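PDB 6FOP: glycoside hydrolase family 81 from Clostridium thermocellum, which probably hydrolyses beta-1,3-glucans such as laminarin as an endo-acting glucanase of the cellulosome. Local coordinates for residues A[681-694]-A[702-716]. Sequence-based numbering, arbitrary orientation. Where two conformers were deposited one is given.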
# COMPACT_ATOMS: atom_id res chain seq x y z
N ILE A 681 -14.24 -19.54 25.22
CA ILE A 681 -13.41 -19.08 26.34
C ILE A 681 -12.37 -18.11 25.78
O ILE A 681 -11.57 -18.52 24.93
CB ILE A 681 -12.66 -20.26 27.02
CG1 ILE A 681 -13.62 -21.39 27.44
CG2 ILE A 681 -11.83 -19.74 28.17
CD1 ILE A 681 -14.73 -20.94 28.34
N ARG A 682 -12.38 -16.87 26.25
CA ARG A 682 -11.44 -15.86 25.76
C ARG A 682 -10.15 -15.84 26.57
O ARG A 682 -10.17 -15.96 27.79
CB ARG A 682 -12.07 -14.47 25.77
CG ARG A 682 -13.03 -14.28 24.63
CD ARG A 682 -13.66 -12.90 24.64
NE ARG A 682 -14.50 -12.79 23.46
CZ ARG A 682 -15.53 -11.97 23.31
NH1 ARG A 682 -15.90 -11.13 24.29
NH2 ARG A 682 -16.20 -12.00 22.16
N THR A 683 -9.04 -15.68 25.86
CA THR A 683 -7.75 -15.38 26.46
C THR A 683 -7.29 -14.02 25.93
O THR A 683 -7.34 -13.74 24.72
CB THR A 683 -6.69 -16.48 26.19
OG1 THR A 683 -7.15 -17.71 26.76
CG2 THR A 683 -5.37 -16.11 26.80
N TYR A 684 -6.85 -13.18 26.85
CA TYR A 684 -6.49 -11.81 26.58
C TYR A 684 -4.98 -11.68 26.76
O TYR A 684 -4.44 -12.11 27.80
CB TYR A 684 -7.21 -10.92 27.58
CG TYR A 684 -8.71 -11.08 27.61
CD1 TYR A 684 -9.31 -12.09 28.33
CD2 TYR A 684 -9.54 -10.19 26.93
CE1 TYR A 684 -10.67 -12.26 28.37
CE2 TYR A 684 -10.92 -10.35 26.97
CZ TYR A 684 -11.48 -11.38 27.68
OH TYR A 684 -12.84 -11.54 27.75
N VAL A 685 -4.30 -11.11 25.79
CA VAL A 685 -2.85 -10.95 25.82
C VAL A 685 -2.53 -9.48 25.62
O VAL A 685 -3.05 -8.86 24.68
CB VAL A 685 -2.15 -11.78 24.74
CG1 VAL A 685 -0.63 -11.66 24.88
CG2 VAL A 685 -2.63 -13.23 24.80
N VAL A 686 -1.73 -8.92 26.49
CA VAL A 686 -1.29 -7.52 26.39
C VAL A 686 0.23 -7.46 26.49
O VAL A 686 0.83 -8.15 27.32
CB VAL A 686 -1.88 -6.69 27.54
CG1 VAL A 686 -1.34 -5.27 27.55
CG2 VAL A 686 -3.39 -6.68 27.45
N TYR A 687 0.85 -6.56 25.73
CA TYR A 687 2.23 -6.20 25.96
C TYR A 687 2.28 -4.74 26.37
O TYR A 687 1.74 -3.87 25.68
CB TYR A 687 3.15 -6.45 24.75
CG TYR A 687 4.59 -6.25 25.17
CD1 TYR A 687 5.24 -7.23 25.92
CD2 TYR A 687 5.27 -5.07 24.95
CE1 TYR A 687 6.52 -7.03 26.39
CE2 TYR A 687 6.56 -4.88 25.43
CZ TYR A 687 7.18 -5.87 26.15
OH TYR A 687 8.46 -5.70 26.64
N ASN A 688 2.93 -4.46 27.49
CA ASN A 688 3.18 -3.10 27.95
C ASN A 688 4.62 -2.74 27.66
O ASN A 688 5.52 -3.20 28.37
CB ASN A 688 2.87 -2.99 29.44
CG ASN A 688 3.09 -1.61 30.02
OD1 ASN A 688 3.49 -0.66 29.32
ND2 ASN A 688 2.83 -1.49 31.32
N ALA A 689 4.83 -1.90 26.66
CA ALA A 689 6.16 -1.46 26.27
C ALA A 689 6.61 -0.20 27.03
O ALA A 689 7.70 0.30 26.77
CB ALA A 689 6.21 -1.20 24.78
N SER A 690 5.79 0.32 27.92
CA SER A 690 6.12 1.55 28.66
C SER A 690 6.81 1.21 29.97
O SER A 690 6.84 0.06 30.40
CB SER A 690 4.86 2.37 28.92
OG SER A 690 4.15 1.90 30.04
N SER A 691 7.33 2.25 30.63
CA SER A 691 8.00 2.11 31.91
C SER A 691 7.09 2.24 33.12
O SER A 691 7.58 2.21 34.25
CB SER A 691 9.15 3.11 32.00
OG SER A 691 10.15 2.76 31.07
N SER A 692 5.78 2.38 32.90
CA SER A 692 4.78 2.43 33.98
C SER A 692 3.80 1.28 33.82
O SER A 692 3.48 0.88 32.69
CB SER A 692 3.98 3.74 33.91
OG SER A 692 4.82 4.87 33.93
N ALA A 693 3.27 0.79 34.93
CA ALA A 693 2.15 -0.16 34.88
C ALA A 693 0.96 0.45 34.14
O ALA A 693 0.73 1.66 34.20
CB ALA A 693 1.73 -0.56 36.27
N LYS A 694 0.23 -0.41 33.42
CA LYS A 694 -0.94 -0.02 32.63
C LYS A 694 -2.15 -0.76 33.13
O LYS A 694 -2.06 -1.95 33.48
CB LYS A 694 -0.78 -0.38 31.15
CG LYS A 694 0.01 0.58 30.29
CD LYS A 694 0.03 0.06 28.85
CE LYS A 694 0.92 0.92 27.96
NZ LYS A 694 0.37 2.31 27.88
N LYS A 702 -13.36 -7.04 30.41
CA LYS A 702 -12.13 -7.59 30.98
C LYS A 702 -11.19 -6.44 31.35
O LYS A 702 -11.00 -5.52 30.54
CB LYS A 702 -11.45 -8.53 29.98
CG LYS A 702 -10.20 -9.21 30.49
CD LYS A 702 -10.46 -10.26 31.57
CE LYS A 702 -9.17 -10.96 31.94
NZ LYS A 702 -9.45 -12.04 32.92
N VAL A 703 -10.59 -6.52 32.53
CA VAL A 703 -9.59 -5.55 32.98
C VAL A 703 -8.33 -6.30 33.39
O VAL A 703 -8.40 -7.28 34.15
CB VAL A 703 -10.08 -4.70 34.18
CG1 VAL A 703 -9.00 -3.73 34.64
CG2 VAL A 703 -11.34 -3.93 33.81
N MET A 704 -7.19 -5.86 32.87
CA MET A 704 -5.88 -6.39 33.26
C MET A 704 -4.95 -5.26 33.66
O MET A 704 -4.92 -4.21 33.02
CB MET A 704 -5.25 -7.15 32.10
CG MET A 704 -6.00 -8.41 31.69
SD MET A 704 -5.46 -9.13 30.13
CE MET A 704 -3.75 -9.52 30.51
N THR A 705 -4.19 -5.47 34.73
CA THR A 705 -3.12 -4.58 35.08
C THR A 705 -1.82 -5.27 34.69
O THR A 705 -1.59 -6.41 35.07
CB THR A 705 -3.14 -4.22 36.58
OG1 THR A 705 -4.38 -3.57 36.87
CG2 THR A 705 -1.99 -3.27 36.91
N VAL A 706 -0.99 -4.56 33.94
CA VAL A 706 0.19 -5.13 33.30
C VAL A 706 1.39 -4.29 33.69
O VAL A 706 1.42 -3.08 33.49
CB VAL A 706 0.05 -5.14 31.76
CG1 VAL A 706 1.25 -5.86 31.13
CG2 VAL A 706 -1.28 -5.79 31.40
N GLY A 707 2.40 -4.96 34.25
CA GLY A 707 3.59 -4.26 34.67
C GLY A 707 4.42 -3.71 33.51
O GLY A 707 4.24 -4.10 32.37
N PRO A 708 5.31 -2.76 33.81
CA PRO A 708 6.17 -2.19 32.78
C PRO A 708 7.02 -3.22 32.04
O PRO A 708 7.46 -4.21 32.64
CB PRO A 708 7.07 -1.22 33.57
CG PRO A 708 7.06 -1.73 34.95
CD PRO A 708 5.71 -2.33 35.17
N HIS A 709 7.19 -3.02 30.73
CA HIS A 709 8.06 -3.86 29.91
C HIS A 709 7.76 -5.34 30.11
O HIS A 709 8.66 -6.13 30.35
CB HIS A 709 9.53 -3.54 30.15
CG HIS A 709 9.85 -2.10 29.94
ND1 HIS A 709 9.76 -1.49 28.71
CD2 HIS A 709 10.20 -1.13 30.82
CE1 HIS A 709 10.08 -0.22 28.83
NE2 HIS A 709 10.35 0.03 30.10
N SER A 710 6.49 -5.70 29.97
CA SER A 710 6.12 -7.09 30.10
C SER A 710 4.89 -7.47 29.34
O SER A 710 4.03 -6.63 28.99
CB SER A 710 5.89 -7.42 31.56
OG SER A 710 4.65 -6.89 31.99
N MET A 711 4.82 -8.78 29.09
CA MET A 711 3.64 -9.43 28.53
C MET A 711 2.81 -10.02 29.65
O MET A 711 3.34 -10.59 30.61
CB MET A 711 4.00 -10.54 27.53
CG MET A 711 2.82 -11.11 26.74
SD MET A 711 3.23 -12.02 25.22
CE MET A 711 3.52 -10.64 24.13
N ALA A 712 1.50 -9.89 29.54
CA ALA A 712 0.56 -10.52 30.47
C ALA A 712 -0.50 -11.26 29.70
O ALA A 712 -0.92 -10.82 28.62
CB ALA A 712 -0.07 -9.50 31.38
N VAL A 713 -0.94 -12.39 30.26
CA VAL A 713 -1.97 -13.24 29.69
C VAL A 713 -2.98 -13.57 30.77
O VAL A 713 -2.60 -13.96 31.90
CB VAL A 713 -1.39 -14.57 29.17
CG1 VAL A 713 -2.46 -15.42 28.51
CG2 VAL A 713 -0.21 -14.32 28.20
N SER A 714 -4.25 -13.46 30.44
CA SER A 714 -5.33 -13.84 31.37
C SER A 714 -6.42 -14.54 30.59
O SER A 714 -6.83 -14.06 29.53
CB SER A 714 -5.87 -12.64 32.13
OG SER A 714 -6.90 -13.02 33.04
N THR A 715 -6.87 -15.69 31.09
CA THR A 715 -7.95 -16.46 30.47
C THR A 715 -9.23 -16.36 31.28
O THR A 715 -9.20 -16.53 32.50
CB THR A 715 -7.54 -17.93 30.33
OG1 THR A 715 -6.41 -18.02 29.47
CG2 THR A 715 -8.65 -18.78 29.74
N GLY A 716 -10.34 -16.11 30.60
CA GLY A 716 -11.65 -16.13 31.24
C GLY A 716 -12.00 -14.84 31.93
O GLY A 716 -11.33 -13.82 31.76
O HOH W 1 9.52 -3.19 26.41
O HOH W 2 9.78 -7.62 27.88
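Strand 681-688 pairs antiparallel with strand 710-715, an edge strand of a four-stranded antiparallel sheet near the C-terminus, while 703-706 folds back over one face of this pair. On that face Lys702 lays its aliphatic chain across the Tyr684 ring, a CH-pi contact with CG 3.5 Å from the ring centroid and almost exactly on its normal. Beside it, Met704 SD packs 3.6 Å from Tyr684 CB, and Val706 CG2 meets Val686 CG1, continuing the contact as an apolar patch. The bend at chi2 (70°) turns the Lys702 chain along the ring and brings NZ to Ser714 OG and Gly716 O, tying the start of the covering segment to the end of strand 710-715. Tyr684 OH is held by Asp700, which also forms a salt bridge with Arg682, and Phe698 meets the Tyr684 ring edge-to-face. On the other face Thr683, Val685 and Tyr687 pair with Thr715, Val713 and Met711 at the non-hydrogen-bonded positions; Val685 and Tyr687 reach Leu306 and Pro307, and Tyr687 also Leu432 of helix 416-433.

The pairing ends in a G1 beta bulge, where His709 and Ser710 both face Asn688. Here the Asn688 amide is gripped from both ends. OD1 accepts Ser690 N, closing an Asx turn, and Ser690 OG, while Asn688 ND2 donates to Ser692 O (2.8 Å) and to Val706 O (3.0 Å), both lying near the amide plane. Val706 O also accepts from Lys694 N, so the Asn688 side chain ties the sheet to the hairpin 694-697/703-706. Ser690 O sits over the His709 ring, whose NE2 is 2.9 Å from Ser691 OG in a hydrogen bond, and a water links His709 ND1 to Tyr687 OH.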